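Local structure of oxalate biosynthetic component 1 (Burkholderia thailandensis, 5IKY) at residues I605-F610 / L634-E639; K570-L575 / P683-E688; R529-L534 / V691-R696; E732-S737 / G844-E849; A599-G604 / S699-V704. The protein combines serine hydrolase and lyase activities in a single chain for quorum sensing-dependent production of oxalate. One frame throughout, in Å; residues are numbered along the deposited sequence.

Interaction 1 of 5, residues I605-F610 / L634-E639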
# COMPACT_ATOMS: atom_id res chain seq x y z
N ILE A 605 11.29 -8.82 12.72
CA ILE A 605 12.38 -9.68 12.27
C ILE A 605 11.96 -10.53 11.07
O ILE A 605 11.09 -11.39 11.19
CB ILE A 605 12.88 -10.60 13.40
CG1 ILE A 605 13.45 -9.76 14.55
CG2 ILE A 605 13.93 -11.57 12.87
CD1 ILE A 605 14.00 -10.59 15.68
N THR A 606 12.58 -10.29 9.92
CA THR A 606 12.23 -11.03 8.71
C THR A 606 13.21 -12.17 8.44
O THR A 606 14.34 -11.94 8.03
CB THR A 606 12.21 -10.10 7.48
OG1 THR A 606 11.26 -9.05 7.69
CG2 THR A 606 11.83 -10.88 6.23
N ILE A 607 12.76 -13.40 8.69
CA ILE A 607 13.56 -14.57 8.37
C ILE A 607 13.69 -14.70 6.86
O ILE A 607 12.70 -14.86 6.15
CB ILE A 607 12.93 -15.87 8.93
CG1 ILE A 607 12.60 -15.71 10.42
CG2 ILE A 607 13.87 -17.05 8.71
CD1 ILE A 607 11.89 -16.91 11.00
N ARG A 608 14.93 -14.61 6.37
CA ARG A 608 15.17 -14.63 4.94
C ARG A 608 15.50 -16.02 4.42
O ARG A 608 16.11 -16.83 5.13
CB ARG A 608 16.30 -13.66 4.58
N SER A 609 15.10 -16.30 3.19
CA SER A 609 15.39 -17.57 2.55
C SER A 609 16.66 -17.47 1.71
O SER A 609 16.62 -17.06 0.55
CB SER A 609 14.21 -18.02 1.67
OG SER A 609 13.87 -17.02 0.73
N PHE A 610 17.78 -17.86 2.31
CA PHE A 610 19.06 -17.83 1.62
C PHE A 610 19.24 -19.09 0.79
O PHE A 610 18.96 -20.19 1.26
CB PHE A 610 20.21 -17.69 2.62
CG PHE A 610 20.09 -16.51 3.54
CD1 PHE A 610 20.69 -15.30 3.22
CD2 PHE A 610 19.37 -16.60 4.72
CE1 PHE A 610 20.57 -14.21 4.07
CE2 PHE A 610 19.25 -15.52 5.57
CZ PHE A 610 19.85 -14.32 5.24
N LEU A 634 12.32 -23.48 11.79
CA LEU A 634 12.51 -24.34 12.95
C LEU A 634 13.87 -24.10 13.60
O LEU A 634 13.95 -23.87 14.81
CB LEU A 634 12.38 -25.81 12.55
CG LEU A 634 10.99 -26.26 12.11
CD1 LEU A 634 10.94 -27.77 11.92
CD2 LEU A 634 9.94 -25.79 13.11
N ASN A 635 14.93 -24.16 12.80
CA ASN A 635 16.27 -23.93 13.31
C ASN A 635 16.44 -22.50 13.82
O ASN A 635 17.19 -22.26 14.76
CB ASN A 635 17.31 -24.21 12.22
CG ASN A 635 17.40 -25.69 11.88
OD1 ASN A 635 17.99 -26.47 12.63
ND2 ASN A 635 16.82 -26.07 10.75
N PHE A 636 15.73 -21.57 13.20
CA PHE A 636 15.72 -20.18 13.65
C PHE A 636 15.23 -20.09 15.08
O PHE A 636 15.81 -19.40 15.91
CB PHE A 636 14.85 -19.32 12.73
CG PHE A 636 14.73 -17.89 13.17
CD1 PHE A 636 15.70 -16.96 12.82
CD2 PHE A 636 13.65 -17.46 13.93
CE1 PHE A 636 15.60 -15.64 13.22
CE2 PHE A 636 13.53 -16.15 14.33
CZ PHE A 636 14.51 -15.24 13.97
N ALA A 637 14.15 -20.81 15.36
CA ALA A 637 13.59 -20.87 16.71
C ALA A 637 14.59 -21.49 17.67
O ALA A 637 14.80 -20.98 18.77
CB ALA A 637 12.29 -21.65 16.71
N ARG A 638 15.21 -22.59 17.25
CA ARG A 638 16.25 -23.24 18.04
C ARG A 638 17.42 -22.28 18.26
O ARG A 638 18.02 -22.26 19.34
CB ARG A 638 16.74 -24.51 17.34
CG ARG A 638 15.65 -25.51 17.02
CD ARG A 638 16.21 -26.70 16.23
NE ARG A 638 17.29 -27.38 16.95
CZ ARG A 638 18.54 -27.45 16.52
NH1 ARG A 638 18.90 -26.89 15.38
NH2 ARG A 638 19.45 -28.10 17.24
N GLU A 639 17.72 -21.50 17.24
CA GLU A 639 18.86 -20.58 17.27
C GLU A 639 18.64 -19.45 18.28
O GLU A 639 19.60 -18.87 18.78
CB GLU A 639 19.10 -20.01 15.87
CG GLU A 639 20.48 -19.43 15.65
CD GLU A 639 20.70 -19.03 14.20
OE1 GLU A 639 19.72 -18.66 13.53
OE2 GLU A 639 21.86 -19.10 13.73
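Ile607 and Phe636 mark the nearest approach of the two backbones, with their CA atoms 8.0 Å apart, where the extended loop 605-610 passes the helical turns 634-639. Within the loop, Ile605 and Ile607 both start out toward the helix, while Thr606 between them points away. No hydrogen bond joins the two segments, and the contact rests on three apolar side chains. Phe636 extends its ring toward the loop, CG being anti to the backbone N (chi1 177°). Ile607 lays its CD1 methyl over one face of this ring in a CH-pi contact, 3.8 Å from the centroid and 24° off the ring normal. The methyl is shifted toward the rim, so that Ile607 CD1 lies nearest Phe636 CD2 at 3.5 Å. At the far end of the ring, Ile605 brings its CG2 branch to 3.9 Å from Phe636 CZ. Leu575 of helix 562-579 touches both Ile605 and Phe636, and Val596 and Leu597 of helix 592-602 pack on Ile607. Chemically the contact is dispersive, with an aliphatic methyl facing pi density, and it joins the loop to helix 629-641 by apolar packing alone.

Interaction 2 of 5, residues K570-L575 / P683-E688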
# COMPACT_ATOMS: atom_id res chain seq x y z
N LYS A 570 17.46 -6.83 22.63
CA LYS A 570 16.26 -6.67 23.44
C LYS A 570 15.01 -7.08 22.65
O LYS A 570 14.09 -7.68 23.19
CB LYS A 570 16.12 -5.23 23.94
CG LYS A 570 17.08 -4.89 25.07
CD LYS A 570 17.42 -3.41 25.07
CE LYS A 570 18.14 -3.01 26.35
NZ LYS A 570 18.57 -1.58 26.31
N ILE A 571 15.00 -6.75 21.36
CA ILE A 571 13.92 -7.16 20.47
C ILE A 571 13.88 -8.67 20.34
O ILE A 571 12.82 -9.29 20.41
CB ILE A 571 14.07 -6.52 19.07
CG1 ILE A 571 14.04 -5.00 19.17
CG2 ILE A 571 12.97 -7.02 18.14
CD1 ILE A 571 14.23 -4.30 17.84
N GLU A 572 15.06 -9.27 20.16
CA GLU A 572 15.17 -10.71 19.99
C GLU A 572 14.74 -11.45 21.26
O GLU A 572 14.17 -12.54 21.19
CB GLU A 572 16.60 -11.09 19.60
CG GLU A 572 16.72 -12.44 18.91
CD GLU A 572 18.13 -12.74 18.45
OE1 GLU A 572 18.37 -12.74 17.23
OE2 GLU A 572 19.01 -12.96 19.32
N ASP A 573 15.03 -10.85 22.41
CA ASP A 573 14.61 -11.40 23.70
C ASP A 573 13.09 -11.52 23.77
O ASP A 573 12.56 -12.52 24.26
CB ASP A 573 15.12 -10.54 24.85
CG ASP A 573 16.58 -10.79 25.17
OD1 ASP A 573 17.02 -11.96 25.07
OD2 ASP A 573 17.30 -9.83 25.52
N ARG A 574 12.40 -10.50 23.28
CA ARG A 574 10.95 -10.47 23.29
C ARG A 574 10.36 -11.51 22.33
O ARG A 574 9.31 -12.09 22.60
CB ARG A 574 10.43 -9.08 22.93
CG ARG A 574 10.60 -8.05 24.04
CD ARG A 574 10.12 -6.67 23.60
NE ARG A 574 8.91 -6.75 22.77
CZ ARG A 574 7.68 -6.88 23.25
NH1 ARG A 574 7.48 -6.94 24.56
NH2 ARG A 574 6.65 -6.95 22.43
N LEU A 575 11.04 -11.74 21.22
CA LEU A 575 10.62 -12.77 20.27
C LEU A 575 10.87 -14.15 20.86
O LEU A 575 10.05 -15.06 20.69
CB LEU A 575 11.34 -12.62 18.94
CG LEU A 575 11.02 -13.68 17.88
CD1 LEU A 575 9.52 -13.76 17.62
CD2 LEU A 575 11.78 -13.41 16.60
N PRO A 683 25.87 -10.63 17.01
CA PRO A 683 26.06 -9.51 16.07
C PRO A 683 25.72 -9.86 14.62
O PRO A 683 25.29 -8.98 13.87
CB PRO A 683 27.55 -9.19 16.20
CG PRO A 683 27.93 -9.72 17.54
CD PRO A 683 27.12 -10.96 17.71
N LEU A 684 25.92 -11.12 14.23
CA LEU A 684 25.58 -11.54 12.88
C LEU A 684 24.07 -11.49 12.65
O LEU A 684 23.60 -11.07 11.59
CB LEU A 684 26.11 -12.95 12.61
CG LEU A 684 25.73 -13.60 11.27
CD1 LEU A 684 26.01 -12.67 10.10
CD2 LEU A 684 26.49 -14.91 11.09
N ARG A 685 23.31 -11.90 13.66
CA ARG A 685 21.85 -11.87 13.57
C ARG A 685 21.36 -10.43 13.51
O ARG A 685 20.36 -10.13 12.86
CB ARG A 685 21.21 -12.61 14.75
CG ARG A 685 21.64 -14.07 14.87
CD ARG A 685 20.66 -14.87 15.72
NE ARG A 685 20.58 -14.36 17.09
CZ ARG A 685 21.36 -14.76 18.09
NH1 ARG A 685 22.30 -15.67 17.88
NH2 ARG A 685 21.20 -14.24 19.30
N CYS A 686 22.08 -9.53 14.19
CA CYS A 686 21.74 -8.12 14.19
C CYS A 686 21.94 -7.51 12.81
O CYS A 686 21.09 -6.78 12.31
CB CYS A 686 22.57 -7.35 15.22
SG CYS A 686 22.28 -5.56 15.22
N LEU A 687 23.08 -7.83 12.20
CA LEU A 687 23.40 -7.35 10.85
C LEU A 687 22.35 -7.80 9.85
O LEU A 687 21.92 -7.02 9.00
CB LEU A 687 24.78 -7.84 10.42
CG LEU A 687 25.99 -7.26 11.15
CD1 LEU A 687 27.25 -8.01 10.77
CD2 LEU A 687 26.13 -5.78 10.84
N GLU A 688 21.93 -9.06 9.96
CA GLU A 688 20.91 -9.62 9.08
C GLU A 688 19.59 -8.88 9.25
O GLU A 688 18.86 -8.68 8.28
CB GLU A 688 20.72 -11.11 9.35
CG GLU A 688 21.85 -11.99 8.84
CD GLU A 688 21.52 -13.47 8.93
OE1 GLU A 688 20.54 -13.83 9.61
OE2 GLU A 688 22.24 -14.28 8.30
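Glu572 and Arg685 form a side-on, bidentate salt bridge between two helices of the cap domain, 562-579 and 682-690. The helices stand well apart here: the closest CA atoms, of Glu572 and Cys686, are 9.1 Å from each other, and two long side chains span the distance. The ionic part consists of two hydrogen bonds, one to each carboxylate oxygen. Arg685 NE donates to Glu572 OE1 at 2.7 Å with an N-H...O angle of 161°. Arg685 NH2 donates to Glu572 OE2 at 2.5 Å, a short length whose exact value should not be pressed. Both oxygens are met on their syn sides and lie near the guanidinium plane, although the two flat groups are turned 33° from each other. Glu572 has CG anti to the backbone N (chi1 -158°) and runs on extended, whereas Arg685 bends at chi3, which presents NE together with one terminal nitrogen to the acid. Further polar partners fix the carboxylate: Arg644 forms a second salt bridge with OE2, and the hydroxyl of Tyr568 is hydrogen-bonded to OE1. Two arginines around one buried acid would probably favour its ionised form. The apolar part of the surroundings comes from Leu640 of helix 629-641, which touches both partners of the bridge and so brings a third helix to it. Beside the ionic pair, the aliphatic stem of the arginine also closes in, Arg685 CD lying 3.5 Å from Glu572 OE1.

Interaction 3 of 5, residues R529-L534 / V691-R696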
# COMPACT_ATOMS: atom_id res chain seq x y z
N ARG A 529 9.17 5.64 12.50
CA ARG A 529 9.04 4.34 13.15
C ARG A 529 10.36 3.90 13.77
O ARG A 529 11.42 4.31 13.32
CB ARG A 529 8.55 3.30 12.14
CG ARG A 529 7.08 3.39 11.79
CD ARG A 529 6.23 3.32 13.04
NE ARG A 529 4.82 3.08 12.74
CZ ARG A 529 3.84 3.22 13.62
NH1 ARG A 529 4.11 3.63 14.85
NH2 ARG A 529 2.58 2.98 13.27
N PRO A 530 10.29 3.07 14.83
CA PRO A 530 11.49 2.61 15.53
C PRO A 530 12.53 1.93 14.63
O PRO A 530 13.72 2.18 14.79
CB PRO A 530 10.93 1.61 16.55
CG PRO A 530 9.55 2.10 16.82
CD PRO A 530 9.05 2.63 15.50
N ASP A 531 12.09 1.08 13.71
CA ASP A 531 13.03 0.35 12.85
C ASP A 531 13.70 1.29 11.85
O ASP A 531 14.89 1.13 11.54
CB ASP A 531 12.33 -0.81 12.13
CG ASP A 531 11.24 -0.35 11.18
OD1 ASP A 531 10.62 0.70 11.44
OD2 ASP A 531 10.99 -1.05 10.17
N VAL A 532 12.96 2.27 11.36
CA VAL A 532 13.53 3.31 10.49
C VAL A 532 14.56 4.12 11.26
O VAL A 532 15.63 4.46 10.74
CB VAL A 532 12.43 4.24 9.93
CG1 VAL A 532 13.03 5.54 9.40
CG2 VAL A 532 11.64 3.54 8.84
N ALA A 533 14.25 4.42 12.52
CA ALA A 533 15.15 5.17 13.38
C ALA A 533 16.42 4.38 13.69
O ALA A 533 17.51 4.93 13.76
CB ALA A 533 14.45 5.56 14.67
N LEU A 534 16.26 3.07 13.86
CA LEU A 534 17.39 2.21 14.19
C LEU A 534 18.37 2.11 13.02
O LEU A 534 19.58 2.13 13.22
CB LEU A 534 16.91 0.81 14.60
CG LEU A 534 18.00 -0.12 15.13
CD1 LEU A 534 18.64 0.47 16.37
CD2 LEU A 534 17.43 -1.50 15.42
N VAL A 691 19.94 -5.08 7.57
CA VAL A 691 19.86 -5.02 6.12
C VAL A 691 18.48 -5.44 5.60
O VAL A 691 18.20 -5.34 4.41
CB VAL A 691 20.93 -5.91 5.45
CG1 VAL A 691 22.32 -5.39 5.76
CG2 VAL A 691 20.78 -7.36 5.91
N GLY A 692 17.63 -5.90 6.52
CA GLY A 692 16.28 -6.30 6.16
C GLY A 692 15.24 -5.23 6.45
O GLY A 692 14.08 -5.37 6.08
N ILE A 693 15.66 -4.16 7.12
CA ILE A 693 14.75 -3.05 7.42
C ILE A 693 14.30 -2.29 6.17
O ILE A 693 13.11 -2.02 6.01
CB ILE A 693 15.38 -2.07 8.43
CG1 ILE A 693 15.61 -2.76 9.78
CG2 ILE A 693 14.49 -0.84 8.62
CD1 ILE A 693 16.32 -1.89 10.79
N PRO A 694 15.24 -1.93 5.26
CA PRO A 694 14.74 -1.24 4.07
C PRO A 694 13.92 -2.16 3.17
O PRO A 694 14.25 -3.34 3.04
CB PRO A 694 16.02 -0.79 3.35
CG PRO A 694 17.11 -0.90 4.36
CD PRO A 694 16.71 -2.04 5.24
N CYS A 695 12.86 -1.62 2.57
CA CYS A 695 12.05 -2.33 1.59
C CYS A 695 11.47 -3.64 2.15
O CYS A 695 11.62 -4.70 1.55
CB CYS A 695 12.86 -2.61 0.33
SG CYS A 695 13.55 -1.11 -0.40
N ARG A 696 10.82 -3.53 3.30
CA ARG A 696 10.15 -4.65 3.95
C ARG A 696 8.82 -4.97 3.28
O ARG A 696 8.23 -4.13 2.60
CB ARG A 696 9.89 -4.32 5.43
CG ARG A 696 10.84 -4.94 6.42
CD ARG A 696 10.45 -4.51 7.83
NE ARG A 696 9.01 -4.66 8.06
CZ ARG A 696 8.23 -3.72 8.59
NH1 ARG A 696 8.75 -2.56 8.97
NH2 ARG A 696 6.94 -3.94 8.76
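Asp531 meets Ile693 and Arg696 where the start of helix 530-541 is joined to a loop of the cap domain, the one that connects helix 682-690 to strand 696-697. In the first shell, Arg696 NH1 reaches Asp531 OD2 at 3.0 Å, a salt bridge whose hydrogen bond is weak (N-H...O 125°). Asp531 OD2 lies at the guanidinium edge, near its plane, although the carboxylate and guanidinium planes are turned 57° from one another. Beside this pair Ile693 packs with two methyls: CD1 lies 3.4 Å from Asp531 O, and CG2 lies 3.8 Å from Asp531 OD2. The aspartate and isoleucine side chains run past one another in opposite directions. The next shell fixes these groups. Asp531 CG sits between the backbone N and the carbonyl carbon (chi1 63°), which folds the carboxylate back over the helix start, and a bend at chi3 turns the end of Arg696. Asn706 is the stronger polar partner of Asp531: its ND2 is hydrogen-bonded both to OD2 and to Ile693 O, thereby coupling the acid to the segment it faces. Farther out, backbone hydrogen bonds pair Arg696 with Val705 and Cys695 with Asn706, and the Arg696 side chain touches Asn706. Tyr689 of helix 682-690 packs on Asp531 as well as on Leu534. The other carboxylate oxygen, Asp531 OD1, accepts a weak bond from Val532 N of its own helix at 2.8 Å.

Interaction 4 of 5, residues E732-S737 / G844-E849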
# COMPACT_ATOMS: atom_id res chain seq x y z
N GLU A 732 33.52 -17.05 8.36
CA GLU A 732 34.12 -17.72 9.50
C GLU A 732 33.25 -18.90 9.94
O GLU A 732 33.76 -19.95 10.33
CB GLU A 732 34.31 -16.74 10.66
CG GLU A 732 34.10 -17.33 12.05
CD GLU A 732 34.34 -16.32 13.15
OE1 GLU A 732 34.00 -15.13 12.94
OE2 GLU A 732 34.86 -16.70 14.22
N LEU A 733 31.94 -18.74 9.82
CA LEU A 733 31.00 -19.79 10.16
C LEU A 733 31.00 -20.90 9.11
O LEU A 733 30.63 -22.04 9.39
CB LEU A 733 29.59 -19.22 10.33
CG LEU A 733 28.70 -19.84 11.40
CD1 LEU A 733 29.37 -19.73 12.77
CD2 LEU A 733 27.34 -19.16 11.42
N ARG A 734 31.40 -20.55 7.89
CA ARG A 734 31.42 -21.50 6.78
C ARG A 734 32.69 -22.34 6.79
O ARG A 734 32.70 -23.49 6.33
CB ARG A 734 31.29 -20.77 5.44
CG ARG A 734 30.93 -21.67 4.27
CD ARG A 734 30.96 -20.92 2.95
NE ARG A 734 30.34 -21.69 1.88
CZ ARG A 734 30.94 -22.67 1.20
NH1 ARG A 734 32.19 -23.00 1.49
NH2 ARG A 734 30.28 -23.31 0.25
N ASP A 735 33.77 -21.77 7.33
CA ASP A 735 35.06 -22.44 7.38
C ASP A 735 35.09 -23.54 8.44
O ASP A 735 36.00 -24.36 8.46
CB ASP A 735 36.17 -21.42 7.65
CG ASP A 735 36.33 -20.43 6.51
OD1 ASP A 735 35.49 -20.43 5.59
OD2 ASP A 735 37.31 -19.65 6.54
N ARG A 736 34.09 -23.55 9.32
CA ARG A 736 34.00 -24.57 10.36
C ARG A 736 32.92 -25.60 10.03
O ARG A 736 32.54 -26.40 10.88
CB ARG A 736 33.69 -23.94 11.72
CG ARG A 736 34.63 -22.82 12.13
CD ARG A 736 34.49 -22.55 13.62
NE ARG A 736 33.11 -22.68 14.08
CZ ARG A 736 32.29 -21.65 14.27
NH1 ARG A 736 32.71 -20.41 14.05
NH2 ARG A 736 31.05 -21.86 14.68
N SER A 737 32.43 -25.57 8.79
CA SER A 737 31.37 -26.49 8.38
C SER A 737 31.85 -27.44 7.29
O SER A 737 32.93 -27.27 6.73
CB SER A 737 30.15 -25.71 7.90
OG SER A 737 30.42 -25.04 6.68
N GLY A 844 42.39 -16.89 -1.42
CA GLY A 844 41.77 -18.16 -1.11
C GLY A 844 40.45 -18.02 -0.38
O GLY A 844 39.85 -19.01 0.03
N GLU A 845 39.99 -16.78 -0.21
CA GLU A 845 38.73 -16.52 0.47
C GLU A 845 37.56 -16.99 -0.39
O GLU A 845 37.55 -16.78 -1.60
CB GLU A 845 38.59 -15.03 0.80
CG GLU A 845 37.46 -14.71 1.76
CD GLU A 845 37.22 -13.22 1.91
OE1 GLU A 845 36.24 -12.71 1.32
OE2 GLU A 845 38.01 -12.56 2.61
N THR A 846 36.58 -17.63 0.25
CA THR A 846 35.42 -18.15 -0.46
C THR A 846 34.46 -17.02 -0.85
O THR A 846 34.26 -16.08 -0.08
CB THR A 846 34.67 -19.19 0.40
OG1 THR A 846 35.58 -20.22 0.81
CG2 THR A 846 33.52 -19.81 -0.37
N VAL A 847 33.89 -17.12 -2.04
CA VAL A 847 32.93 -16.13 -2.51
C VAL A 847 31.50 -16.54 -2.16
O VAL A 847 30.99 -17.54 -2.67
CB VAL A 847 33.03 -15.91 -4.03
CG1 VAL A 847 31.93 -14.97 -4.51
CG2 VAL A 847 34.40 -15.38 -4.41
N ILE A 848 30.87 -15.78 -1.28
CA ILE A 848 29.49 -16.05 -0.88
C ILE A 848 28.56 -14.90 -1.29
O ILE A 848 29.00 -13.93 -1.90
CB ILE A 848 29.36 -16.28 0.64
CG1 ILE A 848 29.98 -15.11 1.41
CG2 ILE A 848 30.04 -17.59 1.03
CD1 ILE A 848 29.85 -15.24 2.91
N GLU A 849 27.29 -15.03 -0.94
CA GLU A 849 26.28 -14.06 -1.34
C GLU A 849 26.59 -12.66 -0.83
O GLU A 849 26.47 -11.68 -1.56
CB GLU A 849 24.90 -14.51 -0.84
CG GLU A 849 23.90 -13.37 -0.69
CD GLU A 849 22.72 -13.73 0.19
OE1 GLU A 849 22.84 -13.60 1.43
OE2 GLU A 849 21.67 -14.13 -0.35
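Arg734 O is gripped twice by Ser737, by OG at 2.8 Å and by the backbone N of Ser737 at 3.2 Å. Both donors arrive from the same face of the carbonyl plane, the hydroxyl tilted 31° from it. The backbone bond closes a type I beta turn from Arg734 to Ser737, near the C-terminal end of helix 715-734. The Arg734 side chain leaves this turn and crosses to segment 844-849. It has CG anti to the backbone N (chi1 -165°) and stays extended as far as NE, which carries the guanidinium to Thr846. There the CG2 methyl of Thr846 lies over one face of the guanidinium, offset toward the rim and 3.9 Å from Arg734 NH1. Lower on the stem, Ile848 CG2 packs 4.0 Å from Arg734 CD. No hydrogen bond crosses between the segments. The charge is answered elsewhere, NE forming a salt bridge with Asp615 and NH2 a hydrogen bond with Ser740 O, so the buried guanidinium has polar partners at its nitrogens while a methyl covers a face. Ile848 occupies the N-cap position of helix 849-860, and Leu731 one turn before Arg734 touches both Thr846 and Ile848. The arrangement is a junction between the end of a helix and the loop leading into another, where helix 715-734 meets the alpha/beta-hydrolase part of the chain.

Interaction 5 of 5, residues A599-G604 / S699-V704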
# COMPACT_ATOMS: atom_id res chain seq x y z
N ALA A 599 5.27 -14.92 14.03
CA ALA A 599 5.81 -14.27 15.22
C ALA A 599 6.98 -13.37 14.84
O ALA A 599 7.08 -12.24 15.31
CB ALA A 599 6.25 -15.31 16.24
N ALA A 600 7.86 -13.88 13.98
CA ALA A 600 9.02 -13.13 13.54
C ALA A 600 8.63 -11.85 12.80
O ALA A 600 9.12 -10.77 13.13
CB ALA A 600 9.90 -14.00 12.65
N ARG A 601 7.74 -11.98 11.82
CA ARG A 601 7.29 -10.84 11.02
C ARG A 601 6.65 -9.75 11.88
O ARG A 601 6.84 -8.56 11.63
CB ARG A 601 6.31 -11.29 9.94
CG ARG A 601 6.94 -11.58 8.59
CD ARG A 601 5.90 -11.77 7.50
NE ARG A 601 5.11 -12.99 7.68
CZ ARG A 601 5.37 -14.14 7.07
NH1 ARG A 601 6.39 -14.24 6.24
NH2 ARG A 601 4.60 -15.20 7.30
N SER A 602 5.90 -10.17 12.90
CA SER A 602 5.20 -9.24 13.77
C SER A 602 6.16 -8.47 14.67
O SER A 602 5.89 -7.33 15.06
CB SER A 602 4.16 -9.97 14.61
OG SER A 602 4.77 -10.94 15.45
N PHE A 603 7.29 -9.09 15.00
CA PHE A 603 8.31 -8.43 15.81
C PHE A 603 9.28 -7.63 14.95
O PHE A 603 10.22 -7.02 15.46
CB PHE A 603 9.08 -9.46 16.64
CG PHE A 603 8.39 -9.86 17.92
CD1 PHE A 603 7.44 -10.87 17.93
CD2 PHE A 603 8.70 -9.23 19.11
CE1 PHE A 603 6.81 -11.24 19.10
CE2 PHE A 603 8.07 -9.59 20.29
CZ PHE A 603 7.12 -10.60 20.28
N GLY A 604 9.05 -7.63 13.64
CA GLY A 604 9.87 -6.86 12.72
C GLY A 604 11.04 -7.64 12.16
O GLY A 604 11.72 -7.18 11.24
N SER A 699 2.63 -7.49 6.60
CA SER A 699 2.39 -8.80 7.19
C SER A 699 1.90 -9.88 6.22
O SER A 699 2.25 -11.05 6.37
CB SER A 699 1.39 -8.67 8.35
OG SER A 699 0.20 -8.02 7.92
N ASP A 700 1.11 -9.50 5.22
CA ASP A 700 0.56 -10.50 4.30
C ASP A 700 1.00 -10.29 2.85
O ASP A 700 0.33 -10.76 1.92
CB ASP A 700 -0.97 -10.50 4.39
CG ASP A 700 -1.59 -9.26 3.78
OD1 ASP A 700 -0.90 -8.23 3.66
OD2 ASP A 700 -2.79 -9.32 3.41
N TYR A 701 2.11 -9.59 2.67
CA TYR A 701 2.72 -9.38 1.36
C TYR A 701 1.79 -8.64 0.40
O TYR A 701 1.71 -8.96 -0.79
CB TYR A 701 3.16 -10.72 0.75
CG TYR A 701 4.12 -11.47 1.64
CD1 TYR A 701 5.49 -11.26 1.55
CD2 TYR A 701 3.66 -12.38 2.59
CE1 TYR A 701 6.37 -11.93 2.37
CE2 TYR A 701 4.54 -13.06 3.41
CZ TYR A 701 5.90 -12.83 3.29
OH TYR A 701 6.78 -13.50 4.10
N SER A 702 1.08 -7.64 0.93
CA SER A 702 0.19 -6.80 0.14
C SER A 702 0.89 -5.55 -0.37
O SER A 702 0.43 -4.90 -1.31
CB SER A 702 -1.03 -6.38 0.96
OG SER A 702 -1.71 -7.50 1.50
N ASN A 703 2.01 -5.21 0.26
CA ASN A 703 2.67 -3.94 -0.01
C ASN A 703 4.13 -3.96 0.42
O ASN A 703 4.57 -4.85 1.15
CB ASN A 703 1.91 -2.82 0.71
CG ASN A 703 2.21 -1.45 0.13
OD1 ASN A 703 2.57 -1.32 -1.04
ND2 ASN A 703 2.06 -0.42 0.95
N VAL A 704 4.88 -2.96 -0.05
CA VAL A 704 6.28 -2.81 0.34
C VAL A 704 6.45 -1.51 1.13
O VAL A 704 6.00 -0.45 0.69
CB VAL A 704 7.21 -2.79 -0.89
CG1 VAL A 704 8.66 -2.79 -0.45
CG2 VAL A 704 6.93 -3.99 -1.78
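A surface contact between an arginine and a tyrosine joins the end of helix 592-602 to the loop 699-704, both within the cap domain. Arg601 reaches out from the last helical turn, and its CA lies 6.5 Å from that of Ser699, the nearest backbone pair. The side chains of Arg601 and Tyr701 cross at about a right angle, with the guanidinium and ring planes 74° apart. Arg601 bends at chi3, bringing its flat end against the phenol: Tyr701 CE2 stands over one face of the guanidinium, while Arg601 NH1 lies at the edge of the ring. The hydroxyl of Tyr701 and NH1 are modelled too close together to be trusted, so the precise fit here is doubtful and no bond is inferred from it. Arg601 NE also comes near the backbone of the loop, 3.7 Å from Ser699 O, without a hydrogen bond. After Arg601 the helix ends in a Schellman motif, Gly604 taking a positive phi of 92°. Ser602 OG, also hydrogen-bonded to Thr598 O, donates to Ala599 O at 2.7 Å from above the carbonyl plane; Phe603 N is hydrogen-bonded to the same oxygen, from the same face. On the loop side, Tyr701 meets the ring of Tyr697 with the planes at about 60°. Around the contact, Phe603 packs on Arg574 and Leu575 of helix 562-579, while Ser699, in the loop between strands 696-697 and 704-705, rests on helix 257-270 and shares a backbone hydrogen bond with Asp269.

In the fold
From the N terminus, helix 530-541 opens interaction 3, helix 562-579 opens interaction 2 and helix 592-602 opens interaction 5. Interaction 1 then closes the shortest loop, 605-610 onto helix 629-641, and lies within the spans of all three. Interaction 2 closes next at helix 682-690, followed by interaction 3, which encloses it, at 691-696. Interaction 5 closes last of these at 699-704 and therefore crosses both. Leu575 of helix 562-579 lies between interactions 1, 2 and 5, while Val704 packs on the backbone of 695-696. Interaction 4 follows in series, joining helix 715-734 to the hydrolase domain; Glu849 there touches Phe610 of interaction 1.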